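Local coordinates for cell wall surface anchor family protein (Streptococcus agalactiae serogroup V, PDB 3TVY) that serves as the adhesive tip pilin of group B streptococcal pili, here as its metal-binding vWFA-fold part, and probably mediates attachment to host surfaces, at residues A[53-58]-A[110-115]; A[169-174]-A[323-328]; A[178-183]-A[222-227]. All coordinates share one frame; numbering follows the deposited sequence. Where two conformers were deposited one is given.

Interaction 1: residues A[53-58]-A[110-115]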
ATOM      1  N   ASP A  53     -19.194  -4.670  25.684  1.00 32.93           N
ATOM      2  CA  ASP A  53     -19.479  -3.338  25.096  1.00 32.94           C
ATOM      3  C   ASP A  53     -18.661  -3.015  23.816  1.00 32.24           C
ATOM      4  O   ASP A  53     -19.055  -2.152  23.007  1.00 32.43           O
ATOM      5  CB  ASP A  53     -19.205  -2.221  26.116  1.00 33.28           C
ATOM      6  CG  ASP A  53     -20.077  -2.327  27.375  1.00 35.69           C
ATOM      7  OD1 ASP A  53     -21.176  -2.924  27.285  1.00 34.93           O
ATOM      8  OD2 ASP A  53     -19.642  -1.797  28.439  1.00 36.36           O
ATOM      9  N   ASN A  54     -17.521  -3.682  23.667  1.00 30.63           N
ATOM     10  CA  ASN A  54     -16.534  -3.377  22.629  1.00 29.56           C
ATOM     11  C   ASN A  54     -16.835  -4.017  21.282  1.00 29.09           C
ATOM     12  O   ASN A  54     -17.169  -5.206  21.210  1.00 29.47           O
ATOM     13  CB  ASN A  54     -15.145  -3.833  23.098  1.00 29.17           C
ATOM     14  CG  ASN A  54     -14.650  -3.069  24.321  1.00 28.31           C
ATOM     15  OD1 ASN A  54     -15.103  -1.952  24.601  1.00 26.17           O
ATOM     16  ND2 ASN A  54     -13.699  -3.663  25.041  1.00 24.83           N
ATOM     17  N   ARG A  55     -16.672  -3.254  20.208  1.00 28.27           N
ATOM     18  CA  ARG A  55     -16.812  -3.813  18.860  1.00 26.97           C
ATOM     19  C   ARG A  55     -15.469  -3.884  18.115  1.00 27.11           C
ATOM     20  O   ARG A  55     -14.533  -3.122  18.411  1.00 27.01           O
ATOM     21  CB  ARG A  55     -17.824  -3.011  18.054  1.00 27.09           C
ATOM     22  CG  ARG A  55     -19.176  -2.894  18.718  1.00 25.51           C
ATOM     23  CD  ARG A  55     -20.192  -2.302  17.770  1.00 24.22           C
ATOM     24  NE  ARG A  55     -19.890  -0.894  17.465  1.00 23.27           N
ATOM     25  CZ  ARG A  55     -20.508  -0.195  16.532  1.00 21.84           C
ATOM     26  NH1 ARG A  55     -21.483  -0.758  15.822  1.00 20.79           N
ATOM     27  NH2 ARG A  55     -20.173   1.075  16.310  1.00 19.51           N
ATOM     28  N   VAL A  56     -15.376  -4.806  17.156  1.00 26.22           N
ATOM     29  CA  VAL A  56     -14.132  -4.994  16.380  1.00 25.73           C
ATOM     30  C   VAL A  56     -14.411  -5.133  14.885  1.00 24.98           C
ATOM     31  O   VAL A  56     -15.504  -5.551  14.477  1.00 24.95           O
ATOM     32  CB  VAL A  56     -13.251  -6.208  16.904  1.00 25.54           C
ATOM     33  CG1 VAL A  56     -12.686  -5.935  18.291  1.00 24.91           C
ATOM     34  CG2 VAL A  56     -14.036  -7.527  16.898  1.00 26.30           C
ATOM     35  N   ALA A  57     -13.428  -4.745  14.083  1.00 23.65           N
ATOM     36  CA  ALA A  57     -13.455  -4.918  12.645  1.00 22.21           C
ATOM     37  C   ALA A  57     -12.033  -5.240  12.181  1.00 21.94           C
ATOM     38  O   ALA A  57     -11.053  -4.889  12.843  1.00 21.55           O
ATOM     39  CB  ALA A  57     -13.965  -3.691  11.951  1.00 21.68           C
ATOM     40  N   LEU A  58     -11.934  -5.878  11.023  1.00 21.41           N
ATOM     41  CA  LEU A  58     -10.640  -6.365  10.535  1.00 20.87           C
ATOM     42  C   LEU A  58     -10.443  -5.985   9.074  1.00 20.29           C
ATOM     43  O   LEU A  58     -11.292  -6.250   8.253  1.00 19.49           O
ATOM     44  CB  LEU A  58     -10.542  -7.890  10.728  1.00 20.66           C
ATOM     45  CG  LEU A  58      -9.413  -8.679  10.043  1.00 20.24           C
ATOM     46  CD1 LEU A  58      -8.072  -8.376  10.593  1.00 17.43           C
ATOM     47  CD2 LEU A  58      -9.685 -10.183  10.025  1.00 18.87           C
ATOM     48  N   LEU A 110     -18.050  -3.238  12.190  1.00 26.43           N
ATOM     49  CA  LEU A 110     -17.829  -3.277  13.638  1.00 26.38           C
ATOM     50  C   LEU A 110     -18.877  -4.150  14.297  1.00 27.02           C
ATOM     51  O   LEU A 110     -20.075  -3.927  14.128  1.00 27.01           O
ATOM     52  CB  LEU A 110     -17.891  -1.858  14.214  1.00 25.75           C
ATOM     53  CG  LEU A 110     -16.720  -0.932  13.890  1.00 23.15           C
ATOM     54  CD1 LEU A 110     -17.028   0.524  14.332  1.00 21.87           C
ATOM     55  CD2 LEU A 110     -15.450  -1.457  14.568  1.00 18.09           C
ATOM     56  N   THR A 111     -18.439  -5.168  15.020  1.00 27.81           N
ATOM     57  CA  THR A 111     -19.387  -6.096  15.610  1.00 28.50           C
ATOM     58  C   THR A 111     -18.998  -6.472  17.017  1.00 29.49           C
ATOM     59  O   THR A 111     -17.804  -6.582  17.341  1.00 29.20           O
ATOM     60  CB  THR A 111     -19.523  -7.400  14.788  1.00 28.89           C
ATOM     61  OG1 THR A 111     -20.535  -8.209  15.377  1.00 28.71           O
ATOM     62  CG2 THR A 111     -18.207  -8.225  14.798  1.00 28.46           C
ATOM     63  N   ASN A 112     -20.013  -6.680  17.852  1.00 30.29           N
ATOM     64  CA  ASN A 112     -19.822  -7.360  19.131  1.00 31.28           C
ATOM     65  C   ASN A 112     -20.736  -8.590  19.271  1.00 31.85           C
ATOM     66  O   ASN A 112     -20.988  -9.063  20.380  1.00 32.46           O
ATOM     67  CB  ASN A 112     -20.022  -6.389  20.293  1.00 31.09           C
ATOM     68  CG  ASN A 112     -21.442  -5.827  20.369  1.00 31.60           C
ATOM     69  OD1 ASN A 112     -22.315  -6.103  19.526  1.00 32.17           O
ATOM     70  ND2 ASN A 112     -21.670  -5.014  21.373  1.00 32.73           N
ATOM     71  N   ASP A 113     -21.237  -9.092  18.145  1.00 32.32           N
ATOM     72  CA  ASP A 113     -22.046 -10.302  18.124  1.00 33.28           C
ATOM     73  C   ASP A 113     -21.090 -11.489  18.145  1.00 33.64           C
ATOM     74  O   ASP A 113     -20.212 -11.575  17.295  1.00 33.66           O
ATOM     75  CB  ASP A 113     -22.928 -10.310  16.868  1.00 33.50           C
ATOM     76  CG  ASP A 113     -23.763 -11.591  16.714  1.00 34.71           C
ATOM     77  OD1 ASP A 113     -23.257 -12.597  16.133  1.00 31.21           O
ATOM     78  OD2 ASP A 113     -24.951 -11.562  17.133  1.00 35.20           O
ATOM     79  N   ALA A 114     -21.253 -12.389  19.123  1.00 33.91           N
ATOM     80  CA  ALA A 114     -20.346 -13.547  19.321  1.00 33.82           C
ATOM     81  C   ALA A 114     -20.128 -14.399  18.055  1.00 33.72           C
ATOM     82  O   ALA A 114     -18.990 -14.787  17.740  1.00 33.06           O
ATOM     83  CB  ALA A 114     -20.846 -14.438  20.496  1.00 33.98           C
ATOM     84  N   ASN A 115     -21.224 -14.694  17.349  1.00 33.32           N
ATOM     85  CA  ASN A 115     -21.162 -15.455  16.118  1.00 33.62           C
ATOM     86  C   ASN A 115     -20.323 -14.669  15.094  1.00 33.09           C
ATOM     87  O   ASN A 115     -19.411 -15.228  14.457  1.00 32.84           O
ATOM     88  CB  ASN A 115     -22.583 -15.706  15.596  1.00 34.21           C
ATOM     89  CG  ASN A 115     -22.612 -16.554  14.350  1.00 36.81           C
ATOM     90  OD1 ASN A 115     -21.808 -17.469  14.189  1.00 39.61           O
ATOM     91  ND2 ASN A 115     -23.557 -16.254  13.443  1.00 39.69           N
TER
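Arg55 and Leu110 meet with their side chains crossing at about a right angle, the guanidinium lying flat over the leucine. Leu110 CB sits 3.8 Å from the guanidinium plane of Arg55, over its centre, while Leu110 CD1 reaches Arg55 NH2 at 3.8 Å. A bend at chi3 (-68°) turns the arginine chain back over Leu110, where NE forms a salt bridge with Asp12 and NH2 bonds to the carbonyl of Gln159. One face of the Arg55 guanidinium is thus covered by hydrocarbon. The other leucine branch, CD2, packs on Ala57 CB at 3.7 Å, and helix 145-159 adds Ile155 to the same apolar group.

Strand 55-61 is an outermost strand of the parallel sheet of the vWFA fold, and the short strand 110-111 pairs with its outer edge in the antiparallel sense. Val56 and Thr111 form one hydrogen-bonded pair: Val56 N donates to Thr111 O at 3.0 Å, and Thr111 N returns the bond to Val56 O at 3.0 Å. Their side chains share the sheet face covered by helices 33-49 and 114-122.

Thr111 has its hydroxyl trans to the backbone N (chi1 -176°), which directs OG1 along the chain to accept from Asp113 N at 3.0 Å in an ST turn; Glu116 also bonds to this hydroxyl. Next to it, Asn112 lays CB against the carbonyl of Asn54, with 3.2 Å between Asn112 CB and Asn54 O, and its amide plane stands 70° from the Arg55 guanidinium. Asp113, at the N-cap, leads into helix 114-122, its OD1 accepting from the backbone N of Glu116.

Interaction 2: residues A[169-174]-A[323-328]. With MG (magnesium ion), chain C.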
ATOM      1  N   PHE A 169      -5.300  -0.674  15.535  1.00 19.32           N
ATOM      2  CA  PHE A 169      -4.075  -1.445  15.696  1.00 19.14           C
ATOM      3  C   PHE A 169      -3.591  -1.916  14.334  1.00 19.48           C
ATOM      4  O   PHE A 169      -4.275  -2.688  13.654  1.00 21.33           O
ATOM      5  CB  PHE A 169      -4.297  -2.648  16.628  1.00 20.13           C
ATOM      6  CG  PHE A 169      -4.540  -2.268  18.077  1.00 19.33           C
ATOM      7  CD1 PHE A 169      -3.484  -2.192  18.974  1.00 20.77           C
ATOM      8  CD2 PHE A 169      -5.828  -1.999  18.537  1.00 20.17           C
ATOM      9  CE1 PHE A 169      -3.698  -1.850  20.319  1.00 19.59           C
ATOM     10  CE2 PHE A 169      -6.054  -1.654  19.892  1.00 17.90           C
ATOM     11  CZ  PHE A 169      -4.988  -1.577  20.763  1.00 20.86           C
ATOM     12  N   HIS A 170      -2.399  -1.485  13.950  1.00 18.63           N
ATOM     13  CA  HIS A 170      -1.884  -1.722  12.609  1.00 18.62           C
ATOM     14  C   HIS A 170      -0.624  -2.590  12.662  1.00 18.80           C
ATOM     15  O   HIS A 170       0.390  -2.192  13.203  1.00 19.45           O
ATOM     16  CB  HIS A 170      -1.672  -0.362  11.898  1.00 17.86           C
ATOM     17  CG  HIS A 170      -1.146  -0.452  10.493  1.00 16.90           C
ATOM     18  ND1 HIS A 170      -0.599   0.640   9.845  1.00 15.27           N
ATOM     19  CD2 HIS A 170      -1.065  -1.491   9.618  1.00 15.90           C
ATOM     20  CE1 HIS A 170      -0.214   0.281   8.630  1.00 15.46           C
ATOM     21  NE2 HIS A 170      -0.480  -1.004   8.468  1.00 16.97           N
ATOM     22  N   VAL A 171      -0.708  -3.798  12.097  1.00 18.86           N
ATOM     23  CA  VAL A 171       0.421  -4.709  12.046  1.00 18.80           C
ATOM     24  C   VAL A 171       0.965  -4.739  10.617  1.00 19.17           C
ATOM     25  O   VAL A 171       0.217  -5.088   9.675  1.00 18.78           O
ATOM     26  CB  VAL A 171       0.017  -6.127  12.455  1.00 18.65           C
ATOM     27  CG1 VAL A 171       1.224  -7.041  12.376  1.00 18.86           C
ATOM     28  CG2 VAL A 171      -0.522  -6.141  13.853  1.00 20.49           C
ATOM     29  N   THR A 172       2.233  -4.325  10.453  1.00 18.69           N
ATOM     30  CA  THR A 172       2.840  -4.221   9.113  1.00 18.95           C
ATOM     31  C   THR A 172       4.321  -4.619   9.103  1.00 18.61           C
ATOM     32  O   THR A 172       5.004  -4.555  10.123  1.00 19.60           O
ATOM     33  CB  THR A 172       2.651  -2.792   8.503  1.00 19.24           C
ATOM     34  OG1 THR A 172       3.187  -2.741   7.180  1.00 18.35           O
ATOM     35  CG2 THR A 172       3.359  -1.711   9.365  1.00 19.08           C
ATOM     36  N   ASP A 173       4.816  -5.047   7.950  1.00 17.86           N
ATOM     37  CA  ASP A 173       6.250  -5.315   7.807  1.00 17.25           C
ATOM     38  C   ASP A 173       6.860  -4.534   6.636  1.00 17.40           C
ATOM     39  O   ASP A 173       7.919  -4.911   6.127  1.00 16.95           O
ATOM     40  CB  ASP A 173       6.539  -6.821   7.675  1.00 15.71           C
ATOM     41  CG  ASP A 173       6.302  -7.359   6.251  1.00 17.21           C
ATOM     42  OD1 ASP A 173       5.660  -6.660   5.407  1.00 12.66           O
ATOM     43  OD2 ASP A 173       6.767  -8.489   5.984  1.00 14.94           O
ATOM     44  N   GLY A 174       6.204  -3.452   6.193  1.00 16.70           N
ATOM     45  CA  GLY A 174       6.808  -2.703   5.079  1.00 16.33           C
ATOM     46  C   GLY A 174       6.291  -1.307   4.863  1.00 16.66           C
ATOM     47  O   GLY A 174       5.096  -1.024   5.107  1.00 16.70           O
ATOM     48  N   VAL A 323       2.541  -1.718  14.979  1.00 19.50           N
ATOM     49  CA  VAL A 323       3.616  -2.651  15.315  1.00 19.61           C
ATOM     50  C   VAL A 323       4.272  -3.081  13.993  1.00 20.37           C
ATOM     51  O   VAL A 323       3.647  -3.731  13.164  1.00 19.15           O
ATOM     52  CB  VAL A 323       3.118  -3.871  16.185  1.00 20.54           C
ATOM     53  CG1 VAL A 323       4.229  -4.941  16.322  1.00 18.95           C
ATOM     54  CG2 VAL A 323       2.612  -3.377  17.587  1.00 18.26           C
ATOM     55  N   GLY A 324       5.523  -2.673  13.796  1.00 20.31           N
ATOM     56  CA  GLY A 324       6.292  -3.089  12.616  1.00 21.07           C
ATOM     57  C   GLY A 324       7.009  -4.410  12.875  1.00 20.77           C
ATOM     58  O   GLY A 324       7.396  -4.723  14.035  1.00 20.60           O
ATOM     59  N   ILE A 325       7.183  -5.187  11.804  1.00 20.01           N
ATOM     60  CA  ILE A 325       7.911  -6.445  11.887  1.00 20.46           C
ATOM     61  C   ILE A 325       9.197  -6.424  11.041  1.00 20.41           C
ATOM     62  O   ILE A 325       9.141  -6.619   9.809  1.00 20.21           O
ATOM     63  CB  ILE A 325       7.048  -7.668  11.494  1.00 21.41           C
ATOM     64  CG1 ILE A 325       5.634  -7.575  12.091  1.00 21.80           C
ATOM     65  CG2 ILE A 325       7.774  -8.957  11.939  1.00 21.23           C
ATOM     66  CD1 ILE A 325       4.600  -8.496  11.410  1.00 25.20           C
ATOM     67  N   GLY A 326      10.331  -6.212  11.712  1.00 19.89           N
ATOM     68  CA  GLY A 326      11.636  -6.117  11.063  1.00 20.41           C
ATOM     69  C   GLY A 326      11.681  -5.015  10.007  1.00 21.31           C
ATOM     70  O   GLY A 326      12.312  -5.168   8.960  1.00 21.88           O
ATOM     71  N   VAL A 327      10.969  -3.915  10.250  1.00 20.93           N
ATOM     72  CA  VAL A 327      10.894  -2.837   9.269  1.00 20.28           C
ATOM     73  C   VAL A 327      12.280  -2.234   9.103  1.00 20.13           C
ATOM     74  O   VAL A 327      12.916  -1.846  10.080  1.00 19.66           O
ATOM     75  CB  VAL A 327       9.883  -1.705   9.667  1.00 20.60           C
ATOM     76  CG1 VAL A 327      10.085  -0.441   8.795  1.00 18.52           C
ATOM     77  CG2 VAL A 327       8.452  -2.207   9.592  1.00 19.09           C
ATOM     78  N   ASN A 328      12.736  -2.181   7.856  1.00 20.73           N
ATOM     79  CA  ASN A 328      14.002  -1.528   7.547  1.00 20.72           C
ATOM     80  C   ASN A 328      13.938  -0.615   6.317  1.00 20.82           C
ATOM     81  O   ASN A 328      14.966  -0.064   5.916  1.00 21.34           O
ATOM     82  CB  ASN A 328      15.157  -2.563   7.439  1.00 20.80           C
ATOM     83  CG  ASN A 328      15.022  -3.490   6.229  1.00 21.58           C
ATOM     84  OD1 ASN A 328      14.189  -3.269   5.355  1.00 17.51           O
ATOM     85  ND2 ASN A 328      15.830  -4.557   6.194  1.00 23.74           N
TER
HETATM   86 MG    MG C 601       5.704  -6.567   3.376  1.00 17.34          MG
HETATM   87  O   HOH W   1      10.207  -6.095   7.252  1.00 27.06           O
HETATM   88  O   HOH W   2       7.487  -5.617   3.592  1.00 13.45           O
HETATM   89  O   HOH W   3       4.676  -4.730   3.640  1.00 15.82           O
HETATM   90  O   HOH W   4       5.957  -6.254   1.287  1.00 15.27           O
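The C-terminal ends of two neighbouring parallel strands of the vWFA sheet, 165-172 and 319-325, meet here beside the metal site. The strand segments run 8° from parallel with their axes 5.0 Å apart, and three backbone bonds join them. Val323 N donates to His170 O at 2.8 Å, Thr172 N to Val323 O at 3.1 Å, and Ile325 N to Thr172 O at 2.8 Å, the last lying in the carbonyl plane.

On one face Val171 CG1 touches Ile325 CD1 at 3.8 Å, the two side chains crossing at a slant, and helix 361-370 packs on Val323 and Ile325. Thr172, which pairs with Gly324, turns its side chain to the other face, where Val327 CG2 also lies near the backbone of Asp173 and Gly174.

Beyond the paired strands, Asp173 supplies the protein ligand from this contact. Its carboxylate stands between the backbone N and the carbonyl carbon (chi1 80°), which carries OD1 away from the neighbouring strand to the magnesium ion at 2.0 Å. Asp173 CB meanwhile rests on Ile325 O at 3.4 Å. The second oxygen, OD2, makes a salt bridge with Arg33, and the two bonds together fix the rotation of the carboxylate. Two waters meet Asp173 O, one of them a magnesium ligand, the other bridging it to Ile325 O.

Thr172 OG1 accepts from Gly174 N in an ST turn and holds Asp18, a residue of the site that does not itself bind magnesium in this model; Asp18 OD2 also receives Asp173 N. With one aspartate, three waters and the hydroxyls of Ser20 and Ser22 around magnesium, the arrangement is that of a metal ion-dependent adhesion site (MIDAS), at the C-terminal end of the parallel strands.

Interaction 3: residues A[178-183]-A[222-227]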
ATOM      1  N   MET A 178       2.900   1.679  -2.978  1.00 18.03           N
ATOM      2  CA  MET A 178       1.833   2.178  -3.874  1.00 16.99           C
ATOM      3  C   MET A 178       1.195   3.323  -3.113  1.00 17.04           C
ATOM      4  O   MET A 178       1.361   3.401  -1.889  1.00 16.63           O
ATOM      5  CB  MET A 178       0.776   1.101  -4.131  1.00 17.09           C
ATOM      6  CG  MET A 178       1.300  -0.147  -4.923  1.00 19.39           C
ATOM      7  SD  MET A 178       0.127  -1.510  -4.865  1.00 19.27           S
ATOM      8  CE  MET A 178      -1.188  -0.861  -5.870  1.00 16.63           C
ATOM      9  N   SER A 179       0.485   4.196  -3.826  1.00 16.61           N
ATOM     10  CA  SER A 179      -0.198   5.359  -3.214  1.00 16.79           C
ATOM     11  C   SER A 179      -1.297   5.901  -4.126  1.00 16.46           C
ATOM     12  O   SER A 179      -1.289   5.637  -5.337  1.00 15.74           O
ATOM     13  CB  SER A 179       0.821   6.470  -2.871  1.00 17.43           C
ATOM     14  OG  SER A 179       1.568   6.892  -4.002  1.00 16.51           O
ATOM     15  N   TYR A 180      -2.266   6.636  -3.580  1.00 15.80           N
ATOM     16  CA  TYR A 180      -3.149   7.358  -4.472  1.00 15.97           C
ATOM     17  C   TYR A 180      -2.463   8.645  -4.873  1.00 16.47           C
ATOM     18  O   TYR A 180      -1.683   9.216  -4.097  1.00 15.66           O
ATOM     19  CB  TYR A 180      -4.521   7.664  -3.858  1.00 16.68           C
ATOM     20  CG  TYR A 180      -5.447   6.467  -3.833  1.00 16.98           C
ATOM     21  CD1 TYR A 180      -5.937   5.904  -5.022  1.00 16.44           C
ATOM     22  CD2 TYR A 180      -5.836   5.897  -2.611  1.00 17.33           C
ATOM     23  CE1 TYR A 180      -6.811   4.788  -4.984  1.00 18.29           C
ATOM     24  CE2 TYR A 180      -6.693   4.803  -2.571  1.00 18.85           C
ATOM     25  CZ  TYR A 180      -7.178   4.258  -3.745  1.00 17.26           C
ATOM     26  OH  TYR A 180      -8.007   3.168  -3.670  1.00 17.18           O
ATOM     27  N   ALA A 181      -2.767   9.096  -6.089  1.00 17.04           N
ATOM     28  CA  ALA A 181      -2.178  10.316  -6.670  1.00 16.94           C
ATOM     29  C   ALA A 181      -2.797  11.595  -6.118  1.00 18.13           C
ATOM     30  O   ALA A 181      -4.021  11.723  -6.092  1.00 17.74           O
ATOM     31  CB  ALA A 181      -2.369  10.305  -8.164  1.00 16.77           C
ATOM     32  N   ILE A 182      -1.949  12.552  -5.740  1.00 17.63           N
ATOM     33  CA  ILE A 182      -2.392  13.936  -5.555  1.00 19.45           C
ATOM     34  C   ILE A 182      -2.861  14.533  -6.898  1.00 19.64           C
ATOM     35  O   ILE A 182      -2.161  14.412  -7.931  1.00 19.51           O
ATOM     36  CB  ILE A 182      -1.278  14.786  -4.909  1.00 19.20           C
ATOM     37  CG1 ILE A 182      -0.883  14.155  -3.557  1.00 20.76           C
ATOM     38  CG2 ILE A 182      -1.759  16.242  -4.722  1.00 21.72           C
ATOM     39  CD1 ILE A 182       0.468  14.621  -3.000  1.00 20.05           C
ATOM     40  N   ASN A 183      -4.040  15.165  -6.878  1.00 19.94           N
ATOM     41  CA  ASN A 183      -4.682  15.699  -8.092  1.00 21.09           C
ATOM     42  C   ASN A 183      -4.150  17.058  -8.587  1.00 21.29           C
ATOM     43  O   ASN A 183      -4.894  18.066  -8.627  1.00 21.48           O
ATOM     44  CB  ASN A 183      -6.210  15.752  -7.912  1.00 21.61           C
ATOM     45  CG  ASN A 183      -6.981  15.822  -9.249  1.00 24.09           C
ATOM     46  OD1 ASN A 183      -6.452  15.527 -10.328  1.00 21.02           O
ATOM     47  ND2 ASN A 183      -8.238  16.240  -9.164  1.00 25.68           N
ATOM     48  N   GLN A 222      -6.007   1.695 -12.813  1.00 19.47           N
ATOM     49  CA  GLN A 222      -5.912   2.821 -13.746  1.00 20.03           C
ATOM     50  C   GLN A 222      -5.312   4.091 -13.136  1.00 20.10           C
ATOM     51  O   GLN A 222      -4.767   4.939 -13.858  1.00 19.73           O
ATOM     52  CB  GLN A 222      -7.307   3.173 -14.313  1.00 20.72           C
ATOM     53  CG  GLN A 222      -7.968   2.082 -15.132  1.00 22.94           C
ATOM     54  CD  GLN A 222      -7.414   2.020 -16.532  1.00 28.14           C
ATOM     55  OE1 GLN A 222      -6.446   2.694 -16.854  1.00 30.92           O
ATOM     56  NE2 GLN A 222      -8.026   1.216 -17.369  1.00 28.64           N
ATOM     57  N   ILE A 223      -5.443   4.252 -11.816  1.00 20.03           N
ATOM     58  CA  ILE A 223      -5.190   5.563 -11.202  1.00 19.06           C
ATOM     59  C   ILE A 223      -4.108   5.615 -10.120  1.00 18.98           C
ATOM     60  O   ILE A 223      -3.629   6.689  -9.769  1.00 19.07           O
ATOM     61  CB  ILE A 223      -6.529   6.174 -10.624  1.00 18.81           C
ATOM     62  CG1 ILE A 223      -7.006   5.400  -9.385  1.00 18.09           C
ATOM     63  CG2 ILE A 223      -7.587   6.292 -11.715  1.00 18.03           C
ATOM     64  CD1 ILE A 223      -8.197   6.065  -8.689  1.00 22.43           C
ATOM     65  N   VAL A 224      -3.753   4.462  -9.564  1.00 18.51           N
ATOM     66  CA  VAL A 224      -2.816   4.433  -8.443  0.50 18.67           C
ATOM     67  C   VAL A 224      -1.373   4.617  -8.916  1.00 18.98           C
ATOM     68  O   VAL A 224      -1.036   4.284 -10.064  1.00 19.31           O
ATOM     69  CB  VAL A 224      -2.942   3.146  -7.573  0.50 18.63           C
ATOM     70  CG1 VAL A 224      -4.327   3.069  -6.915  0.50 18.41           C
ATOM     71  CG2 VAL A 224      -2.638   1.896  -8.380  0.50 18.07           C
ATOM     72  N   LYS A 225      -0.543   5.203  -8.050  1.00 16.98           N
ATOM     73  CA  LYS A 225       0.880   5.283  -8.286  1.00 16.98           C
ATOM     74  C   LYS A 225       1.582   4.042  -7.680  1.00 17.55           C
ATOM     75  O   LYS A 225       1.210   3.576  -6.599  1.00 16.62           O
ATOM     76  CB  LYS A 225       1.459   6.594  -7.697  1.00 16.90           C
ATOM     77  CG  LYS A 225       0.808   7.903  -8.273  1.00 14.16           C
ATOM     78  CD  LYS A 225       1.295   8.234  -9.705  1.00 14.27           C
ATOM     79  CE  LYS A 225       0.581   9.460 -10.278  1.00 10.96           C
ATOM     80  NZ  LYS A 225       1.126   9.721 -11.625  1.00 14.30           N
ATOM     81  N   GLY A 226       2.590   3.506  -8.373  1.00 17.86           N
ATOM     82  CA  GLY A 226       3.385   2.375  -7.836  1.00 17.99           C
ATOM     83  C   GLY A 226       2.785   1.005  -8.154  1.00 18.54           C
ATOM     84  O   GLY A 226       1.569   0.884  -8.365  1.00 20.25           O
ATOM     85  N   ASP A 227       3.623  -0.028  -8.202  1.00 18.02           N
ATOM     86  CA  ASP A 227       3.127  -1.386  -8.408  1.00 18.26           C
ATOM     87  C   ASP A 227       3.823  -2.377  -7.476  1.00 18.25           C
ATOM     88  O   ASP A 227       3.828  -3.581  -7.744  1.00 17.44           O
ATOM     89  CB  ASP A 227       3.322  -1.813  -9.874  1.00 18.82           C
ATOM     90  CG  ASP A 227       4.795  -1.837 -10.284  1.00 20.17           C
ATOM     91  OD1 ASP A 227       5.643  -1.402  -9.477  1.00 15.77           O
ATOM     92  OD2 ASP A 227       5.088  -2.274 -11.437  1.00 22.79           O
TER
HETATM   93  O   HOH W   5      -4.685   7.639  -7.513  1.00 21.13           O
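Tyr180 holds its ring beside its own backbone N, opposite the carbonyl carbon (chi1 -77°), and this turn brings the CD1-CE1 side of the ring back toward 222-227 although the side chain sets out away from it. There, for the one modelled conformer of Val224, Tyr180 CE1 meets Val224 CG1 at 3.6 Å, with Ile223 CD1 a little farther off, both coming in obliquely. Ile223 can extend that far because its CG1 branch lies between the backbone N and the carbonyl carbon. Asp220 and Lys147 bond to the phenol oxygen, and Phe144 meets the ring, so both the hydroxyl and the ring have partners.

The backbones pair as a single antiparallel bridge. Ser179 N donates to Lys225 O at 2.9 Å, and Lys225 N to Ser179 O at 2.8 Å, while Ser179 OG bonds to His301. A water continues the link one step further, accepting from Ala181 N and donating to Ile223 O at 2.7 Å; it lies in the plane of the Tyr180 ring, at its edge.

At one end of the bridge Met178 chi1 (-65°) brings CG to 3.6 Å from Gly226 O, and a bend at chi3 (69°) turns CE toward Val224. Gly226 approaches Met178 closely, CA to CA 4.3 Å. At the other end Ala181 CB packs against Lys225 CE at 3.7 Å. A loop segment is thus joined to the end of helix 220-223 and the chain that follows it by paired and water-bridged backbone groups, and the charged end of Lys225 makes a cation-pi contact with Tyr283, which probably steadies its charge.

Interaction 1, interaction 2 and interaction 3 lie at three places in one vWFA-fold unit. Interactions 1 and 2 reach the same parallel sheet, the first at its outermost strand 55-61 and the second between strands 165-172 and 319-325, with strand 11-18 lying between; their centres are 24 Å apart. Interaction 1 closes before interaction 2 opens along the chain. Residues 178-183 follow closely on 169-174, and interaction 3 is completed before 323-328 is reached; its centre is 22 Å from that of interaction 2. The sheet thus carries the magnesium site at the C-terminal end of its strands, while the long region between strands 165-172 and 319-325, probably an insertion, is held at one point by interaction 3.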